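Local coordinates for protein bacillaene synthase decarboxylase PksI (Bacillus subtilis, PDB 4Q1K) that decarboxylates the 3-methylglutaconyl group tethered to a polyketide synthase, giving a 3-methylcrotonyl moiety during biosynthesis of the antibiotic bacillaene, at residues 118-123 against 127-132; 140-145 against 188-193; 171-176 against 192-197. The protein carries 1 engineered substitution. All coordinates share one frame; numbering follows the deposited sequence.

Interaction 1: residues 118-123 against 127-132; sequences AAMQGH and GGFVMG
Ala118 and Met120 of strand 116-120 meet Phe129 and Gly132 of helix 127-133 within the strand-turn-helix unit at the core of this crotonase-like domain. The short strand and helix axes approach to 9.7 Å, with their N-to-C directions 141° apart, so the chain nearly doubles back on itself. The approach is tightest where the strand meets glycine: the CA atoms of Ala118 and Gly132 lie 5.3 Å apart, and Ala118 CB sits 3.4 Å from Gly132 O. Met120 spans the wider part of the gap. Its CG lies beside the backbone N, opposite the carbonyl carbon (chi1 -58°), and the chain then runs straight out toward the helix. Its sulfur arrives at the rim of the Phe129 ring, near the ring plane, with Met120 SD 4.3 Å from Phe129 CD1. The Met120 methyl end is modelled too close to Gly132 to be trusted in detail, so its exact position is doubtful. In the first turn of the helix Met131 N donates to Gly127 O at 2.8 Å; the next bond, Gly132 N to Gly128 O, is weak. Ala118 and Met120 face helix 127-133 while Ala119 packs on Val204 and Ala208 of helix 201-215, so the strand has helices on both sides. All four residues that meet across the contact are buried. A parallel strand leading through a glycine-rich connection, which includes the short strand 123-125, into a short buried helix is characteristic of the enoyl-CoA hydratase/isomerase family, in whose relatives the start of this helix contributes to the oxyanion hole.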
loop_
_atom_site.group_PDB
_atom_site.type_symbol
_atom_site.label_atom_id
_atom_site.label_comp_id
_atom_site.label_asym_id
_atom_site.label_seq_id
_atom_site.Cartn_x
_atom_site.Cartn_y
_atom_site.Cartn_z
ATOM N N ALA B 118 -2.102 -19.620 1.577
ATOM C CA ALA B 118 -3.520 -19.830 1.170
ATOM C C ALA B 118 -3.529 -19.985 -0.366
ATOM O O ALA B 118 -3.353 -18.982 -1.132
ATOM C CB ALA B 118 -4.346 -18.588 1.503
ATOM N N ALA B 119 -3.596 -21.236 -0.801
ATOM C CA ALA B 119 -3.611 -21.547 -2.259
ATOM C C ALA B 119 -5.123 -21.518 -2.657
ATOM O O ALA B 119 -5.823 -22.566 -2.595
ATOM C CB ALA B 119 -2.987 -22.941 -2.465
ATOM N N MET B 120 -5.595 -20.363 -3.062
ATOM C CA MET B 120 -7.053 -20.146 -3.316
ATOM C C MET B 120 -7.258 -20.470 -4.776
ATOM O O MET B 120 -7.360 -19.547 -5.662
ATOM C CB MET B 120 -7.413 -18.684 -2.985
ATOM C CG MET B 120 -7.083 -18.321 -1.535
ATOM S SD MET B 120 -7.988 -16.732 -1.191
ATOM C CE MET B 120 -7.329 -16.327 0.328
ATOM N N GLN B 121 -7.292 -21.780 -5.067
ATOM C CA GLN B 121 -7.398 -22.255 -6.470
ATOM C C GLN B 121 -8.855 -22.060 -6.991
ATOM O O GLN B 121 -9.096 -22.093 -8.213
ATOM C CB GLN B 121 -6.960 -23.727 -6.589
ATOM C CG GLN B 121 -8.050 -24.796 -6.403
ATOM C CD GLN B 121 -8.815 -24.737 -5.058
ATOM O OE1 GLN B 121 -8.352 -24.183 -4.035
ATOM N NE2 GLN B 121 -10.020 -25.275 -5.085
ATOM N N GLY B 122 -9.781 -21.951 -6.058
ATOM C CA GLY B 122 -11.218 -21.744 -6.365
ATOM C C GLY B 122 -11.789 -20.507 -5.716
ATOM O O GLY B 122 -11.048 -19.644 -5.195
ATOM N N HIS B 123 -13.109 -20.386 -5.780
ATOM C CA HIS B 123 -13.740 -19.150 -5.292
ATOM C C HIS B 123 -13.547 -18.920 -3.788
ATOM O O HIS B 123 -13.499 -19.896 -3.005
ATOM C CB HIS B 123 -15.228 -19.190 -5.569
ATOM C CG HIS B 123 -15.518 -19.520 -7.002
ATOM N ND1 HIS B 123 -16.186 -20.681 -7.388
ATOM C CD2 HIS B 123 -15.150 -18.888 -8.135
ATOM C CE1 HIS B 123 -16.274 -20.702 -8.711
ATOM N NE2 HIS B 123 -15.656 -19.623 -9.182
ATOM N N GLY B 127 -16.522 -14.770 4.445
ATOM C CA GLY B 127 -15.598 -15.294 5.489
ATOM C C GLY B 127 -14.511 -16.207 4.946
ATOM O O GLY B 127 -13.404 -16.255 5.535
ATOM N N GLY B 128 -14.852 -16.953 3.883
ATOM C CA GLY B 128 -13.924 -17.868 3.198
ATOM C C GLY B 128 -12.723 -17.079 2.601
ATOM O O GLY B 128 -11.548 -17.481 2.781
ATOM N N PHE B 129 -12.994 -15.948 1.949
ATOM C CA PHE B 129 -11.941 -15.050 1.408
ATOM C C PHE B 129 -11.147 -14.457 2.532
ATOM O O PHE B 129 -9.895 -14.466 2.514
ATOM C CB PHE B 129 -12.636 -13.965 0.585
ATOM C CG PHE B 129 -11.701 -12.961 -0.109
ATOM C CD1 PHE B 129 -10.613 -13.377 -0.869
ATOM C CD2 PHE B 129 -12.043 -11.610 -0.100
ATOM C CE1 PHE B 129 -9.804 -12.427 -1.496
ATOM C CE2 PHE B 129 -11.252 -10.634 -0.751
ATOM C CZ PHE B 129 -10.130 -11.085 -1.471
ATOM N N VAL B 130 -11.830 -13.969 3.573
ATOM C CA VAL B 130 -11.116 -13.304 4.646
ATOM C C VAL B 130 -10.190 -14.301 5.404
ATOM O O VAL B 130 -9.030 -13.954 5.756
ATOM C CB VAL B 130 -12.172 -12.714 5.652
ATOM C CG1 VAL B 130 -11.475 -12.249 6.942
ATOM C CG2 VAL B 130 -12.907 -11.640 4.824
ATOM N N MET B 131 -10.694 -15.522 5.632
ATOM C CA MET B 131 -9.838 -16.518 6.300
ATOM C C MET B 131 -8.539 -16.733 5.519
ATOM O O MET B 131 -7.435 -16.842 6.147
ATOM C CB MET B 131 -10.592 -17.862 6.462
ATOM C CG MET B 131 -9.610 -18.949 6.963
ATOM S SD MET B 131 -10.550 -20.541 7.014
ATOM C CE MET B 131 -10.748 -20.820 5.253
ATOM N N GLY B 132 -8.613 -16.745 4.167
ATOM C CA GLY B 132 -7.439 -16.933 3.334
ATOM C C GLY B 132 -6.506 -15.736 3.409
ATOM O O GLY B 132 -5.312 -15.911 3.412
#

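Interaction 2: residues 140-145 against 188-193; sequences LSRESV and DLEKRG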
loop_
_atom_site.group_PDB
_atom_site.type_symbol
_atom_site.label_atom_id
_atom_site.label_comp_id
_atom_site.label_asym_id
_atom_site.label_seq_id
_atom_site.Cartn_x
_atom_site.Cartn_y
_atom_site.Cartn_z
ATOM N N LEU B 140 -4.045 -16.340 -5.789
ATOM C CA LEU B 140 -5.375 -16.426 -6.317
ATOM C C LEU B 140 -5.393 -17.133 -7.685
ATOM O O LEU B 140 -4.361 -17.192 -8.347
ATOM C CB LEU B 140 -5.957 -15.019 -6.564
ATOM C CG LEU B 140 -5.907 -14.029 -5.382
ATOM C CD1 LEU B 140 -6.541 -12.692 -5.882
ATOM C CD2 LEU B 140 -6.623 -14.600 -4.160
ATOM N N SER B 141 -6.588 -17.608 -8.071
ATOM C CA SER B 141 -6.809 -18.151 -9.396
ATOM C C SER B 141 -7.452 -17.078 -10.300
ATOM O O SER B 141 -8.372 -16.333 -9.936
ATOM C CB SER B 141 -7.798 -19.322 -9.281
ATOM O OG SER B 141 -8.643 -19.371 -10.447
ATOM N N ARG B 142 -6.939 -16.981 -11.525
ATOM C CA ARG B 142 -7.404 -15.965 -12.399
ATOM C C ARG B 142 -8.920 -16.024 -12.685
ATOM O O ARG B 142 -9.588 -14.966 -12.862
ATOM C CB ARG B 142 -6.615 -16.204 -13.743
ATOM C CG ARG B 142 -6.652 -14.992 -14.656
ATOM C CD ARG B 142 -5.730 -15.128 -15.911
ATOM N NE ARG B 142 -4.281 -15.280 -15.635
ATOM C CZ ARG B 142 -3.429 -15.749 -16.558
ATOM N NH1 ARG B 142 -3.876 -16.107 -17.759
ATOM N NH2 ARG B 142 -2.136 -15.840 -16.314
ATOM N N GLU B 143 -9.446 -17.273 -12.811
ATOM C CA GLU B 143 -10.812 -17.459 -13.287
ATOM C C GLU B 143 -11.819 -17.641 -12.117
ATOM O O GLU B 143 -13.026 -17.625 -12.334
ATOM C CB GLU B 143 -10.872 -18.614 -14.338
ATOM C CG GLU B 143 -10.569 -20.004 -13.802
ATOM C CD GLU B 143 -9.077 -20.363 -13.927
ATOM O OE1 GLU B 143 -8.209 -19.711 -13.201
ATOM O OE2 GLU B 143 -8.738 -21.258 -14.741
ATOM N N SER B 144 -11.313 -17.646 -10.881
ATOM C CA SER B 144 -12.207 -17.740 -9.703
ATOM C C SER B 144 -12.730 -16.393 -9.270
ATOM O O SER B 144 -12.072 -15.325 -9.569
ATOM C CB SER B 144 -11.419 -18.355 -8.563
ATOM O OG SER B 144 -11.137 -19.749 -8.966
ATOM N N VAL B 145 -13.805 -16.416 -8.481
ATOM C CA VAL B 145 -14.447 -15.198 -7.940
ATOM C C VAL B 145 -14.083 -14.952 -6.489
ATOM O O VAL B 145 -14.025 -15.888 -5.713
ATOM C CB VAL B 145 -15.948 -15.274 -8.147
ATOM C CG1 VAL B 145 -16.613 -14.096 -7.472
ATOM C CG2 VAL B 145 -16.200 -15.164 -9.654
ATOM N N ASP B 188 -9.399 -9.815 -12.444
ATOM C CA ASP B 188 -9.819 -8.427 -12.172
ATOM C C ASP B 188 -8.941 -7.853 -11.104
ATOM O O ASP B 188 -8.428 -6.698 -11.241
ATOM C CB ASP B 188 -11.299 -8.313 -11.676
ATOM C CG ASP B 188 -12.323 -8.733 -12.692
ATOM O OD1 ASP B 188 -11.984 -8.503 -13.887
ATOM O OD2 ASP B 188 -13.496 -9.254 -12.339
ATOM N N LEU B 189 -8.829 -8.576 -9.959
ATOM C CA LEU B 189 -7.908 -8.111 -8.924
ATOM C C LEU B 189 -6.446 -7.942 -9.443
ATOM O O LEU B 189 -5.724 -6.971 -9.109
ATOM C CB LEU B 189 -7.926 -9.072 -7.692
ATOM C CG LEU B 189 -9.293 -9.123 -6.954
ATOM C CD1 LEU B 189 -9.329 -10.225 -5.909
ATOM C CD2 LEU B 189 -9.603 -7.776 -6.276
ATOM N N GLU B 190 -5.983 -8.889 -10.288
ATOM C CA GLU B 190 -4.576 -8.800 -10.801
ATOM C C GLU B 190 -4.468 -7.430 -11.520
ATOM O O GLU B 190 -3.495 -6.668 -11.313
ATOM C CB GLU B 190 -4.313 -9.959 -11.815
ATOM C CG GLU B 190 -2.873 -9.935 -12.325
ATOM C CD GLU B 190 -2.490 -11.233 -13.083
ATOM O OE1 GLU B 190 -3.400 -11.978 -13.503
ATOM O OE2 GLU B 190 -1.270 -11.553 -13.126
ATOM N N LYS B 191 -5.476 -7.109 -12.338
ATOM C CA LYS B 191 -5.444 -5.838 -13.121
ATOM C C LYS B 191 -5.555 -4.622 -12.237
ATOM O O LYS B 191 -5.051 -3.572 -12.590
ATOM C CB LYS B 191 -6.514 -5.785 -14.201
ATOM C CG LYS B 191 -6.253 -6.681 -15.393
ATOM C CD LYS B 191 -5.542 -5.965 -16.541
ATOM C CE LYS B 191 -6.414 -4.917 -17.266
ATOM N NZ LYS B 191 -6.042 -4.747 -18.710
ATOM N N ARG B 192 -6.202 -4.749 -11.072
ATOM C CA ARG B 192 -6.313 -3.585 -10.177
ATOM C C ARG B 192 -5.029 -3.397 -9.402
ATOM O O ARG B 192 -4.879 -2.431 -8.687
ATOM C CB ARG B 192 -7.572 -3.690 -9.234
ATOM C CG ARG B 192 -8.928 -3.724 -9.981
ATOM C CD ARG B 192 -9.289 -2.422 -10.750
ATOM N NE ARG B 192 -9.356 -1.386 -9.757
ATOM C CZ ARG B 192 -10.418 -1.133 -8.982
ATOM N NH1 ARG B 192 -11.572 -1.851 -9.110
ATOM N NH2 ARG B 192 -10.370 -0.172 -8.055
ATOM N N GLY B 193 -4.092 -4.347 -9.486
ATOM C CA GLY B 193 -2.776 -4.152 -8.942
ATOM C C GLY B 193 -2.415 -4.847 -7.580
ATOM O O GLY B 193 -1.429 -4.454 -6.909
#
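Leu189 and Glu190 face Leu140 at the end of strand 137-141 and Arg142 in the loop just after it; helix 186-192 thus packs against the C-terminal end of a strand of the central sheet, and closes with a Schellman motif at Gly193. At the start of the segment, Asp188 turns its carboxylate back along its own chain, OD2 accepting the backbone N-H of Arg185. Leu189 points at the strand and supplies the apolar half of the contact: its CD1 touches Leu140 CD1 at 3.7 Å, the two side chains crossing at about a right angle, and it also packs on Tyr184 of strand 183-185. Glu190 follows at the more open side. Its extended chain brings OE1 to 4.0 Å from Arg142 NE, beyond salt-bridge range, with the carboxylate and guanidinium planes 41° apart. Arg142 reaches this position by bending at chi3 (-62°); the attraction is probably weak, since Arg142 is exposed to solvent. Past Lys191, Arg192 N still donates to Asp188 O at 3.0 Å, continuing the helical pattern. Gly193 then leaves it with a positive phi of 103°, and Gly193 N reaches back into the final turn, weakly to Leu189 O and at 3.0 Å to Glu190 O.

Interaction 3: residues 171-176 against 192-197; sequences FSLAQE and RGVPFK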
loop_
_atom_site.group_PDB
_atom_site.type_symbol
_atom_site.label_atom_id
_atom_site.label_comp_id
_atom_site.label_asym_id
_atom_site.label_seq_id
_atom_site.Cartn_x
_atom_site.Cartn_y
_atom_site.Cartn_z
ATOM N N PHE B 171 -5.353 0.295 1.550
ATOM C CA PHE B 171 -6.473 1.084 2.012
ATOM C C PHE B 171 -7.517 1.355 0.918
ATOM O O PHE B 171 -8.704 1.115 1.109
ATOM C CB PHE B 171 -5.941 2.498 2.509
ATOM C CG PHE B 171 -7.096 3.308 3.083
ATOM C CD1 PHE B 171 -7.508 3.076 4.390
ATOM C CD2 PHE B 171 -7.828 4.232 2.289
ATOM C CE1 PHE B 171 -8.591 3.791 4.970
ATOM C CE2 PHE B 171 -8.935 4.912 2.833
ATOM C CZ PHE B 171 -9.289 4.728 4.174
ATOM N N SER B 172 -7.062 1.820 -0.240
ATOM C CA SER B 172 -7.995 2.276 -1.240
ATOM C C SER B 172 -8.822 1.158 -1.827
ATOM O O SER B 172 -10.081 1.222 -1.896
ATOM C CB SER B 172 -7.157 3.017 -2.364
ATOM O OG SER B 172 -8.105 3.524 -3.306
ATOM N N LEU B 173 -8.173 0.099 -2.290
ATOM C CA LEU B 173 -9.017 -0.992 -2.832
ATOM C C LEU B 173 -9.881 -1.590 -1.780
ATOM O O LEU B 173 -11.009 -2.016 -2.072
ATOM C CB LEU B 173 -8.113 -2.100 -3.425
ATOM C CG LEU B 173 -8.772 -3.162 -4.314
ATOM C CD1 LEU B 173 -9.418 -2.491 -5.473
ATOM C CD2 LEU B 173 -7.631 -4.085 -4.798
ATOM N N ALA B 174 -9.400 -1.683 -0.556
ATOM C CA ALA B 174 -10.260 -2.181 0.500
ATOM C C ALA B 174 -11.564 -1.384 0.663
ATOM O O ALA B 174 -12.579 -1.988 1.035
ATOM C CB ALA B 174 -9.515 -2.278 1.855
ATOM N N GLN B 175 -11.518 -0.048 0.489
ATOM C CA GLN B 175 -12.758 0.723 0.684
ATOM C C GLN B 175 -13.823 0.145 -0.275
ATOM O O GLN B 175 -14.952 -0.017 0.088
ATOM C CB GLN B 175 -12.609 2.202 0.373
ATOM C CG GLN B 175 -11.464 2.913 1.082
ATOM C CD GLN B 175 -11.514 2.610 2.590
ATOM O OE1 GLN B 175 -10.831 1.674 3.136
ATOM N NE2 GLN B 175 -12.371 3.341 3.256
ATOM N N GLU B 176 -13.429 -0.005 -1.560
ATOM C CA GLU B 176 -14.382 -0.394 -2.557
ATOM C C GLU B 176 -14.835 -1.818 -2.265
ATOM O O GLU B 176 -16.041 -2.138 -2.336
ATOM C CB GLU B 176 -13.590 -0.334 -3.923
ATOM C CG GLU B 176 -14.441 -0.759 -5.075
ATOM C CD GLU B 176 -13.580 -0.831 -6.362
ATOM O OE1 GLU B 176 -12.880 0.147 -6.636
ATOM O OE2 GLU B 176 -13.610 -1.872 -7.057
ATOM N N ARG B 192 -6.202 -4.749 -11.072
ATOM C CA ARG B 192 -6.313 -3.585 -10.177
ATOM C C ARG B 192 -5.029 -3.397 -9.402
ATOM O O ARG B 192 -4.879 -2.431 -8.687
ATOM C CB ARG B 192 -7.572 -3.690 -9.234
ATOM C CG ARG B 192 -8.928 -3.724 -9.981
ATOM C CD ARG B 192 -9.289 -2.422 -10.750
ATOM N NE ARG B 192 -9.356 -1.386 -9.757
ATOM C CZ ARG B 192 -10.418 -1.133 -8.982
ATOM N NH1 ARG B 192 -11.572 -1.851 -9.110
ATOM N NH2 ARG B 192 -10.370 -0.172 -8.055
ATOM N N GLY B 193 -4.092 -4.347 -9.486
ATOM C CA GLY B 193 -2.776 -4.152 -8.942
ATOM C C GLY B 193 -2.415 -4.847 -7.580
ATOM O O GLY B 193 -1.429 -4.454 -6.909
ATOM N N VAL B 194 -3.057 -5.971 -7.281
ATOM C CA VAL B 194 -2.867 -6.645 -5.940
ATOM C C VAL B 194 -1.497 -7.307 -5.919
ATOM O O VAL B 194 -0.914 -7.655 -7.005
ATOM C CB VAL B 194 -3.947 -7.661 -5.642
ATOM C CG1 VAL B 194 -5.313 -6.983 -5.585
ATOM C CG2 VAL B 194 -3.949 -8.816 -6.660
ATOM N N PRO B 195 -0.901 -7.390 -4.737
ATOM C CA PRO B 195 0.487 -7.958 -4.614
ATOM C C PRO B 195 0.506 -9.489 -4.641
ATOM O O PRO B 195 1.616 -10.099 -4.543
ATOM C CB PRO B 195 0.902 -7.467 -3.202
ATOM C CG PRO B 195 -0.401 -7.440 -2.449
ATOM C CD PRO B 195 -1.394 -6.866 -3.438
ATOM N N PHE B 196 -0.655 -10.106 -4.630
ATOM C CA PHE B 196 -0.691 -11.588 -4.628
ATOM C C PHE B 196 -0.382 -12.123 -6.030
ATOM O O PHE B 196 -0.791 -11.535 -7.041
ATOM C CB PHE B 196 -2.120 -12.134 -4.365
ATOM C CG PHE B 196 -2.750 -11.587 -3.112
ATOM C CD1 PHE B 196 -1.950 -11.192 -2.041
ATOM C CD2 PHE B 196 -4.126 -11.385 -3.048
ATOM C CE1 PHE B 196 -2.520 -10.701 -0.873
ATOM C CE2 PHE B 196 -4.684 -10.843 -1.903
ATOM C CZ PHE B 196 -3.879 -10.480 -0.831
ATOM N N LYS B 197 0.310 -13.265 -6.059
ATOM C CA LYS B 197 0.450 -14.041 -7.281
ATOM C C LYS B 197 -0.912 -14.486 -7.755
ATOM O O LYS B 197 -1.669 -14.993 -6.932
ATOM C CB LYS B 197 1.232 -15.304 -6.975
ATOM C CG LYS B 197 1.654 -15.998 -8.308
ATOM C CD LYS B 197 2.846 -15.257 -8.908
ATOM C CE LYS B 197 3.214 -15.989 -10.216
ATOM N NZ LYS B 197 4.520 -15.505 -10.747
#
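Glu176 and Arg192 form a two-bond, end-on salt bridge in which each carboxylate oxygen takes one guanidinium nitrogen. Arg192 NH2 donates to Glu176 OE1 at 2.9 Å in a nearly straight bond, 169° at the hydrogen, while Arg192 NH1 reaches the syn lone pair of Glu176 OE2, also at 2.9 Å and somewhat less straight. The oxygens lie close to the guanidinium plane, but the two flat groups are turned 30° against each other, so OE1 is approached from a little outside its own carboxylate plane. Leu173 adds an apolar cover: its CD1 rests over one guanidinium face, toward the rim, 3.6 Å from Arg192 NH2. The other branch, Leu173 CD2, meets Val194 CG1 at 3.8 Å, so a single leucine touches both the charged group and the loop that follows it.

In the next shell, the Glu176 chain is stretched, with CG anti to the backbone N (chi1 178°), and reaches straight across from helix 171-180. Arg192 instead bends at chi2 and chi3 to swing its head group toward the carboxylate. Tyr184 OH hydrogen-bonds to Glu176 OE2, so two groups hold that oxygen. The paired bonds fix the orientation of the guanidinium plane and limit its rotation.

Farther out, Arg192 NH2 also donates to Pro195 O of the second subunit, and Pro195 O of this chain receives Arg192 NH2 of the third. Phe196 of the second subunit packs on Ser172. The salt bridge is consistent with orienting Arg192 for the bond to Pro195 O of a neighbouring subunit, which recurs round the homotrimer, the typical unit of assembly in the crotonase family.

Overall arrangement
Interaction 1 closes before the others open and lies about 5 Å from the chain's centre. Interactions 2 and 3 start separately, at 140-145 and then 171-176, and converge on 188-197; each lies about 16 Å from that centre, on the same side. Centres of interactions 1 and 2 are about 13 Å apart, those of 2 and 3 about 10 Å, and those of 1 and 3 about 15 Å. Strands 116-120 and 137-141 are neighbours in one sheet, which links interactions 1 and 2, while 2 and 3 share Arg192 and Gly193. Strand 197-199 is the outermost strand beside 137-141, with a probable hydrogen bond from Leu140 N to Lys197 O at 3.0 Å, so the crotonase core connects directly to the subunit contact.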